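Local coordinates for hypothetical protein, similar to alpha-acetolactate decarboxylase (Staphylococcus aureus subsp. aureus, PDB 1XV2) that probably decarboxylates alpha-acetolactate to acetoin as a zinc-dependent alpha-acetolactate decarboxylase, at residues E30-G35 against A77-F82; T25-E30 against D71-Y76. All coordinates share one frame; numbering follows the deposited sequence.

How the contacts relate
Both contacts use helix 28-32. Both ranges include Glu30, which touches neither partner segment. Contact 2 pairs the chain just before the helix with residues 71-76, and contact 1 lays helix 28-32 and the chain that follows against strand 77-80. Strands 73-74 and 77-80 follow each other in the chain. The segments of the contacts alternate along it. The contact centres lie about 11 Å apart. Leu31 joins them: its CD2 packs 3.7 Å from Ala26 CB, while its CD1 faces the strand of contact 1. The zinc ion, held by His176, His178 and His189, is about 10 Å from the side chain of Ala77 and about 11 Å from that of Pro75.

Contact 1 of 2, residues E30-G35 against A77-F82; sequences ELLEHG and ASITNF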
ATOM      1  N   GLU A  30     -17.801   9.948  -6.042  1.00 21.34           N
ATOM      2  CA  GLU A  30     -17.202   8.630  -6.218  1.00 21.75           C
ATOM      3  C   GLU A  30     -16.558   8.157  -4.912  1.00 21.54           C
ATOM      4  O   GLU A  30     -16.615   6.975  -4.570  1.00 20.93           O
ATOM      5  CB  GLU A  30     -16.159   8.667  -7.340  1.00 23.14           C
ATOM      6  CG  GLU A  30     -16.709   9.203  -8.658  1.00 27.09           C
ATOM      7  CD  GLU A  30     -15.686   9.195  -9.779  1.00 28.10           C
ATOM      8  OE1 GLU A  30     -14.529   9.605  -9.544  1.00 27.06           O
ATOM      9  OE2 GLU A  30     -16.049   8.788 -10.902  1.00 30.46           O
ATOM     10  N   LEU A  31     -15.949   9.087  -4.182  1.00 21.09           N
ATOM     11  CA  LEU A  31     -15.314   8.753  -2.912  1.00 20.85           C
ATOM     12  C   LEU A  31     -16.361   8.350  -1.872  1.00 19.81           C
ATOM     13  O   LEU A  31     -16.176   7.382  -1.133  1.00 19.98           O
ATOM     14  CB  LEU A  31     -14.501   9.947  -2.400  1.00 20.17           C
ATOM     15  CG  LEU A  31     -12.987   9.859  -2.603  1.00 23.23           C
ATOM     16  CD1 LEU A  31     -12.414   8.786  -1.686  1.00 21.71           C
ATOM     17  CD2 LEU A  31     -12.666   9.550  -4.053  1.00 22.41           C
ATOM     18  N   LEU A  32     -17.461   9.093  -1.825  1.00 20.37           N
ATOM     19  CA  LEU A  32     -18.528   8.814  -0.878  1.00 20.57           C
ATOM     20  C   LEU A  32     -19.111   7.420  -1.065  1.00 22.83           C
ATOM     21  O   LEU A  32     -19.725   6.870  -0.152  1.00 21.46           O
ATOM     22  CB  LEU A  32     -19.626   9.871  -0.999  1.00 21.14           C
ATOM     23  CG  LEU A  32     -19.297  11.205  -0.325  1.00 21.93           C
ATOM     24  CD1 LEU A  32     -20.421  12.200  -0.553  1.00 23.61           C
ATOM     25  CD2 LEU A  32     -19.091  10.971   1.169  1.00 22.40           C
ATOM     26  N   GLU A  33     -18.920   6.848  -2.248  1.00 24.11           N
ATOM     27  CA  GLU A  33     -19.419   5.506  -2.516  1.00 26.28           C
ATOM     28  C   GLU A  33     -18.654   4.500  -1.661  1.00 25.61           C
ATOM     29  O   GLU A  33     -19.160   3.415  -1.364  1.00 25.56           O
ATOM     30  CB  GLU A  33     -19.253   5.147  -3.999  1.00 29.42           C
ATOM     31  CG  GLU A  33     -20.225   5.846  -4.945  1.00 35.17           C
ATOM     32  CD  GLU A  33     -21.684   5.539  -4.628  1.00 39.33           C
ATOM     33  OE1 GLU A  33     -22.231   6.136  -3.673  1.00 39.26           O
ATOM     34  OE2 GLU A  33     -22.284   4.692  -5.330  1.00 42.19           O
ATOM     35  N   HIS A  34     -17.438   4.867  -1.259  1.00 23.48           N
ATOM     36  CA  HIS A  34     -16.607   3.985  -0.448  1.00 23.49           C
ATOM     37  C   HIS A  34     -16.590   4.308   1.047  1.00 22.45           C
ATOM     38  O   HIS A  34     -15.992   3.572   1.827  1.00 23.88           O
ATOM     39  CB  HIS A  34     -15.163   3.984  -0.961  1.00 22.99           C
ATOM     40  CG  HIS A  34     -15.009   3.437  -2.347  1.00 24.08           C
ATOM     41  ND1 HIS A  34     -15.217   4.200  -3.477  1.00 24.43           N
ATOM     42  CD2 HIS A  34     -14.662   2.204  -2.785  1.00 22.15           C
ATOM     43  CE1 HIS A  34     -15.002   3.461  -4.550  1.00 24.68           C
ATOM     44  NE2 HIS A  34     -14.663   2.246  -4.158  1.00 23.03           N
ATOM     45  N   GLY A  35     -17.235   5.396   1.454  1.00 22.59           N
ATOM     46  CA  GLY A  35     -17.231   5.724   2.869  1.00 21.74           C
ATOM     47  C   GLY A  35     -18.066   6.912   3.294  1.00 21.80           C
ATOM     48  O   GLY A  35     -18.744   7.539   2.479  1.00 20.89           O
ATOM     49  N   ALA A  77      -7.327  11.129  -1.475  1.00 13.95           N
ATOM     50  CA  ALA A  77      -8.378  10.998  -0.473  1.00 14.39           C
ATOM     51  C   ALA A  77      -8.334   9.660   0.256  1.00 14.16           C
ATOM     52  O   ALA A  77      -7.936   8.648  -0.312  1.00 13.13           O
ATOM     53  CB  ALA A  77      -9.740  11.168  -1.136  1.00 15.99           C
ATOM     54  N   SER A  78      -8.749   9.674   1.521  1.00 14.54           N
ATOM     55  CA  SER A  78      -8.809   8.473   2.346  1.00 16.33           C
ATOM     56  C   SER A  78     -10.201   8.462   2.960  1.00 16.26           C
ATOM     57  O   SER A  78     -10.633   9.468   3.528  1.00 17.74           O
ATOM     58  CB  SER A  78      -7.755   8.526   3.455  1.00 18.42           C
ATOM     59  OG  SER A  78      -6.450   8.613   2.911  1.00 23.44           O
ATOM     60  N   ILE A  79     -10.907   7.340   2.850  1.00 15.66           N
ATOM     61  CA  ILE A  79     -12.261   7.268   3.390  1.00 15.44           C
ATOM     62  C   ILE A  79     -12.639   5.867   3.865  1.00 14.94           C
ATOM     63  O   ILE A  79     -12.027   4.878   3.474  1.00 13.18           O
ATOM     64  CB  ILE A  79     -13.286   7.736   2.333  1.00 16.32           C
ATOM     65  CG1 ILE A  79     -14.571   8.200   3.016  1.00 15.99           C
ATOM     66  CG2 ILE A  79     -13.591   6.597   1.364  1.00 15.59           C
ATOM     67  CD1 ILE A  79     -15.551   8.888   2.073  1.00 18.13           C
ATOM     68  N   THR A  80     -13.657   5.790   4.715  1.00 16.61           N
ATOM     69  CA  THR A  80     -14.098   4.505   5.232  1.00 17.64           C
ATOM     70  C   THR A  80     -15.535   4.541   5.729  1.00 18.74           C
ATOM     71  O   THR A  80     -16.076   5.610   6.020  1.00 17.81           O
ATOM     72  CB  THR A  80     -13.212   4.051   6.411  1.00 18.27           C
ATOM     73  OG1 THR A  80     -13.568   2.717   6.796  1.00 18.25           O
ATOM     74  CG2 THR A  80     -13.408   4.979   7.608  1.00 18.16           C
ATOM     75  N   ASN A  81     -16.154   3.367   5.787  1.00 21.77           N
ATOM     76  CA  ASN A  81     -17.506   3.228   6.314  1.00 23.84           C
ATOM     77  C   ASN A  81     -17.206   3.008   7.786  1.00 23.85           C
ATOM     78  O   ASN A  81     -16.999   1.877   8.224  1.00 24.02           O
ATOM     79  CB  ASN A  81     -18.203   1.995   5.737  1.00 27.13           C
ATOM     80  CG  ASN A  81     -18.542   2.151   4.274  1.00 31.11           C
ATOM     81  OD1 ASN A  81     -19.206   3.112   3.879  1.00 32.20           O
ATOM     82  ND2 ASN A  81     -18.092   1.201   3.457  1.00 33.03           N
ATOM     83  N   PHE A  82     -17.155   4.101   8.539  1.00 25.01           N
ATOM     84  CA  PHE A  82     -16.818   4.046   9.953  1.00 25.29           C
ATOM     85  C   PHE A  82     -17.712   3.178  10.824  1.00 25.85           C
ATOM     86  O   PHE A  82     -18.898   3.447  10.989  1.00 25.23           O
ATOM     87  CB  PHE A  82     -16.763   5.456  10.541  1.00 24.66           C
ATOM     88  CG  PHE A  82     -16.034   5.528  11.851  1.00 25.46           C
ATOM     89  CD1 PHE A  82     -14.694   5.164  11.931  1.00 24.74           C
ATOM     90  CD2 PHE A  82     -16.687   5.940  13.010  1.00 26.51           C
ATOM     91  CE1 PHE A  82     -14.012   5.207  13.146  1.00 25.23           C
ATOM     92  CE2 PHE A  82     -16.014   5.987  14.230  1.00 24.30           C
ATOM     93  CZ  PHE A  82     -14.673   5.618  14.297  1.00 25.16           C
TER
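Ala77 opens strand 77-80 with its methyl group turned to the helix. Ala77 CB meets the tip of Leu31, 3.6 Å from Leu31 CD1, and lies nearly as close to CG. Leu31 has an unusual first torsion (chi1 -102°), which swings one methyl toward Ala77 and on to Ile79. Ser78 faces the other way, and its OG bonds to Gln10.

Ile79 is the main apolar side chain on the strand. Its CG1 stands anti to the backbone N (chi1 -157°), and the nearly extended chain carries Ile79 CD1 to the backbone of Gly35, 3.4 Å from Gly35 C. The other branch, CG2, sits in the crowded position between backbone N and carbonyl carbon. Ile79 CG2 touches His34 CB at 3.8 Å, and Ile79 CG2 lies 3.9 Å from Leu31 CD1. Leu31 and Ile79 cross obliquely, and Leu32 CD2 adds a looser touch on Ile79 CD1. Phe51 of strand 48-52 also packs on Leu31, Leu32 and Ile79. Helix 28-32 and the residues after it pack on a face of the mixed seven-stranded sheet, in which 77-80 runs between strands 37-42 and 7-11.

Thr80 turns its side chain from the helix, and its OG1 bonds to Val7 O. Its backbone lies close to Gly35, with Thr80 O 3.4 Å from Gly35 CA. Gly35, without a side chain, lies close against Ile79 CG1 and the backbone of Thr80, the CA atoms of Gly35 and Thr80 being 4.1 Å apart. The imidazole of His34, stacked on Tyr9, is held by ND1 bonding in the ring plane to Glu30 O at 3.3 Å. That same oxygen takes Glu33 N. Asn81 brings its amide end back over the turn, with OD1 3.4 Å from Gly35 CA.

Contact 2 of 2, residues T25-E30 against D71-Y76; sequences TATINE and DEKVPY
A classic beta bulge lies in the small two-stranded antiparallel sheet made by strands 26-27 and 73-74. Thr25 and Ala26 both face Val74, and both backbone N-H groups bond to its carbonyl. Thr25 N reaches Val74 O at 2.9 Å, from well above the carbonyl plane. Ala26 N bonds to Val74 O at 3.1 Å, in the carbonyl plane. In return Val74 N donates to Ala26 O at 2.6 Å, a short bond nearly along the C=O axis.

Ala26 and Val74 form the hydrogen-bonded pair. Their side chains share one face, with Ala26 CB 3.8 Å from Val74 CG2, and Leu31 packs on both. Thr27 and Lys73 form the non-hydrogen-bonded pair, with side chains on the other face. Thr27 is the N-cap residue of helix 28-32, although its side chain makes no capping bond. Thr27 N donates to Glu30 OE1 at 2.8 Å, from above the carboxylate plane, the reverse half of a capping box. Strand 26-27 passes directly into helix 28-32, and the pairing continues into its first residue: Ile28 N donates to Glu72 O at 2.9 Å, nearly along the C=O axis (C=O...N angle 172°) but bent at the hydrogen (146°).

Ile28 leans toward the second segment. Ile28 CD1 meets Val74 CG1 at 3.7 Å, the two side chains crossing at about a right angle. The bent Glu72 side chain uses its carboxylate on the N-H groups of Gly70 and Lys69. At the bulge end, Thr25 OG1 bonds to His11 NE2. A water is hydrogen-bonded to Thr25 OG1 (2.7 Å) and donates to Pro75 O.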
ATOM      1  N   THR A  25      -8.376  13.624  -9.784  1.00 17.04           N
ATOM      2  CA  THR A  25      -8.545  12.390 -10.542  1.00 17.55           C
ATOM      3  C   THR A  25      -9.732  11.540 -10.118  1.00 16.63           C
ATOM      4  O   THR A  25     -10.016  10.508 -10.727  1.00 17.18           O
ATOM      5  CB  THR A  25      -7.278  11.538 -10.453  1.00 17.69           C
ATOM      6  OG1 THR A  25      -6.965  11.301  -9.074  1.00 18.98           O
ATOM      7  CG2 THR A  25      -6.116  12.257 -11.114  1.00 17.54           C
ATOM      8  N   ALA A  26     -10.412  11.965  -9.061  1.00 16.34           N
ATOM      9  CA  ALA A  26     -11.586  11.259  -8.567  1.00 17.17           C
ATOM     10  C   ALA A  26     -12.602  12.299  -8.107  1.00 17.77           C
ATOM     11  O   ALA A  26     -12.244  13.413  -7.722  1.00 18.45           O
ATOM     12  CB  ALA A  26     -11.209  10.333  -7.416  1.00 17.32           C
ATOM     13  N   THR A  27     -13.872  11.924  -8.152  1.00 16.89           N
ATOM     14  CA  THR A  27     -14.956  12.814  -7.771  1.00 17.43           C
ATOM     15  C   THR A  27     -15.362  12.627  -6.307  1.00 17.98           C
ATOM     16  O   THR A  27     -15.228  11.534  -5.757  1.00 19.32           O
ATOM     17  CB  THR A  27     -16.169  12.552  -8.697  1.00 17.30           C
ATOM     18  OG1 THR A  27     -16.277  13.613  -9.653  1.00 21.46           O
ATOM     19  CG2 THR A  27     -17.445  12.421  -7.909  1.00 17.02           C
ATOM     20  N   ILE A  28     -15.853  13.693  -5.679  1.00 18.63           N
ATOM     21  CA  ILE A  28     -16.300  13.608  -4.288  1.00 18.44           C
ATOM     22  C   ILE A  28     -17.359  12.516  -4.170  1.00 18.95           C
ATOM     23  O   ILE A  28     -17.310  11.683  -3.264  1.00 17.47           O
ATOM     24  CB  ILE A  28     -16.913  14.943  -3.804  1.00 18.72           C
ATOM     25  CG1 ILE A  28     -15.807  15.962  -3.533  1.00 16.25           C
ATOM     26  CG2 ILE A  28     -17.750  14.709  -2.545  1.00 18.63           C
ATOM     27  CD1 ILE A  28     -14.898  15.592  -2.365  1.00 18.44           C
ATOM     28  N   ASN A  29     -18.315  12.528  -5.096  1.00 20.60           N
ATOM     29  CA  ASN A  29     -19.390  11.542  -5.120  1.00 22.57           C
ATOM     30  C   ASN A  29     -18.841  10.123  -5.233  1.00 21.61           C
ATOM     31  O   ASN A  29     -19.354   9.200  -4.599  1.00 21.88           O
ATOM     32  CB  ASN A  29     -20.341  11.815  -6.295  1.00 26.01           C
ATOM     33  CG  ASN A  29     -21.233  13.026  -6.065  1.00 28.78           C
ATOM     34  OD1 ASN A  29     -21.881  13.514  -6.991  1.00 31.03           O
ATOM     35  ND2 ASN A  29     -21.281  13.508  -4.829  1.00 30.79           N
ATOM     36  N   GLU A  30     -17.801   9.948  -6.042  1.00 21.34           N
ATOM     37  CA  GLU A  30     -17.202   8.630  -6.218  1.00 21.75           C
ATOM     38  C   GLU A  30     -16.558   8.157  -4.912  1.00 21.54           C
ATOM     39  O   GLU A  30     -16.615   6.975  -4.570  1.00 20.93           O
ATOM     40  CB  GLU A  30     -16.159   8.667  -7.340  1.00 23.14           C
ATOM     41  CG  GLU A  30     -16.709   9.203  -8.658  1.00 27.09           C
ATOM     42  CD  GLU A  30     -15.686   9.195  -9.779  1.00 28.10           C
ATOM     43  OE1 GLU A  30     -14.529   9.605  -9.544  1.00 27.06           O
ATOM     44  OE2 GLU A  30     -16.049   8.788 -10.902  1.00 30.46           O
ATOM     45  N   ASP A  71     -19.445  16.976  -7.365  1.00 26.32           N
ATOM     46  CA  ASP A  71     -18.743  16.810  -8.633  1.00 25.61           C
ATOM     47  C   ASP A  71     -17.300  17.312  -8.598  1.00 24.23           C
ATOM     48  O   ASP A  71     -16.566  17.168  -9.576  1.00 23.17           O
ATOM     49  CB  ASP A  71     -19.507  17.531  -9.743  1.00 28.69           C
ATOM     50  CG  ASP A  71     -19.552  19.031  -9.538  1.00 32.15           C
ATOM     51  OD1 ASP A  71     -20.001  19.466  -8.457  1.00 34.19           O
ATOM     52  OD2 ASP A  71     -19.137  19.773 -10.455  1.00 35.12           O
ATOM     53  N   GLU A  72     -16.893  17.910  -7.481  1.00 22.02           N
ATOM     54  CA  GLU A  72     -15.527  18.407  -7.361  1.00 20.29           C
ATOM     55  C   GLU A  72     -14.569  17.226  -7.442  1.00 18.84           C
ATOM     56  O   GLU A  72     -14.903  16.124  -7.012  1.00 18.32           O
ATOM     57  CB  GLU A  72     -15.325  19.144  -6.031  1.00 19.69           C
ATOM     58  CG  GLU A  72     -16.198  20.379  -5.854  1.00 20.09           C
ATOM     59  CD  GLU A  72     -17.574  20.060  -5.305  1.00 20.05           C
ATOM     60  OE1 GLU A  72     -17.951  18.869  -5.269  1.00 17.11           O
ATOM     61  OE2 GLU A  72     -18.285  21.011  -4.909  1.00 20.91           O
ATOM     62  N   LYS A  73     -13.384  17.453  -7.994  1.00 18.88           N
ATOM     63  CA  LYS A  73     -12.398  16.385  -8.125  1.00 20.83           C
ATOM     64  C   LYS A  73     -11.339  16.439  -7.022  1.00 19.39           C
ATOM     65  O   LYS A  73     -11.050  17.504  -6.480  1.00 18.71           O
ATOM     66  CB  LYS A  73     -11.729  16.460  -9.503  1.00 22.16           C
ATOM     67  CG  LYS A  73     -12.659  16.090 -10.654  1.00 27.54           C
ATOM     68  CD  LYS A  73     -11.953  16.120 -12.003  1.00 31.00           C
ATOM     69  CE  LYS A  73     -11.560  17.537 -12.405  1.00 34.68           C
ATOM     70  NZ  LYS A  73     -10.965  17.593 -13.778  1.00 36.19           N
ATOM     71  N   VAL A  74     -10.771  15.282  -6.695  1.00 19.75           N
ATOM     72  CA  VAL A  74      -9.742  15.184  -5.661  1.00 18.99           C
ATOM     73  C   VAL A  74      -8.527  14.413  -6.178  1.00 17.82           C
ATOM     74  O   VAL A  74      -8.665  13.452  -6.928  1.00 17.37           O
ATOM     75  CB  VAL A  74     -10.284  14.466  -4.400  1.00 18.23           C
ATOM     76  CG1 VAL A  74     -11.501  15.202  -3.869  1.00 18.63           C
ATOM     77  CG2 VAL A  74     -10.640  13.027  -4.727  1.00 20.63           C
ATOM     78  N   PRO A  75      -7.317  14.839  -5.789  1.00 17.44           N
ATOM     79  CA  PRO A  75      -6.076  14.184  -6.213  1.00 15.68           C
ATOM     80  C   PRO A  75      -5.609  13.133  -5.207  1.00 15.94           C
ATOM     81  O   PRO A  75      -4.815  12.252  -5.541  1.00 16.44           O
ATOM     82  CB  PRO A  75      -5.106  15.349  -6.310  1.00 14.10           C
ATOM     83  CG  PRO A  75      -5.504  16.167  -5.126  1.00 17.11           C
ATOM     84  CD  PRO A  75      -7.026  16.152  -5.182  1.00 17.06           C
ATOM     85  N   TYR A  76      -6.110  13.244  -3.976  1.00 15.84           N
ATOM     86  CA  TYR A  76      -5.763  12.326  -2.893  1.00 14.53           C
ATOM     87  C   TYR A  76      -6.845  12.317  -1.819  1.00 13.41           C
ATOM     88  O   TYR A  76      -7.227  13.362  -1.303  1.00 15.31           O
ATOM     89  CB  TYR A  76      -4.426  12.725  -2.261  1.00 14.24           C
ATOM     90  CG  TYR A  76      -4.017  11.845  -1.096  1.00 14.56           C
ATOM     91  CD1 TYR A  76      -4.079  10.456  -1.193  1.00 14.83           C
ATOM     92  CD2 TYR A  76      -3.559  12.401   0.097  1.00 16.48           C
ATOM     93  CE1 TYR A  76      -3.696   9.640  -0.134  1.00 16.28           C
ATOM     94  CE2 TYR A  76      -3.169  11.593   1.166  1.00 16.80           C
ATOM     95  CZ  TYR A  76      -3.242  10.214   1.043  1.00 17.13           C
ATOM     96  OH  TYR A  76      -2.864   9.404   2.093  1.00 20.70           O
TER
HETATM   97  O   HOH W   1      -4.460  11.436  -8.189  1.00 15.45           O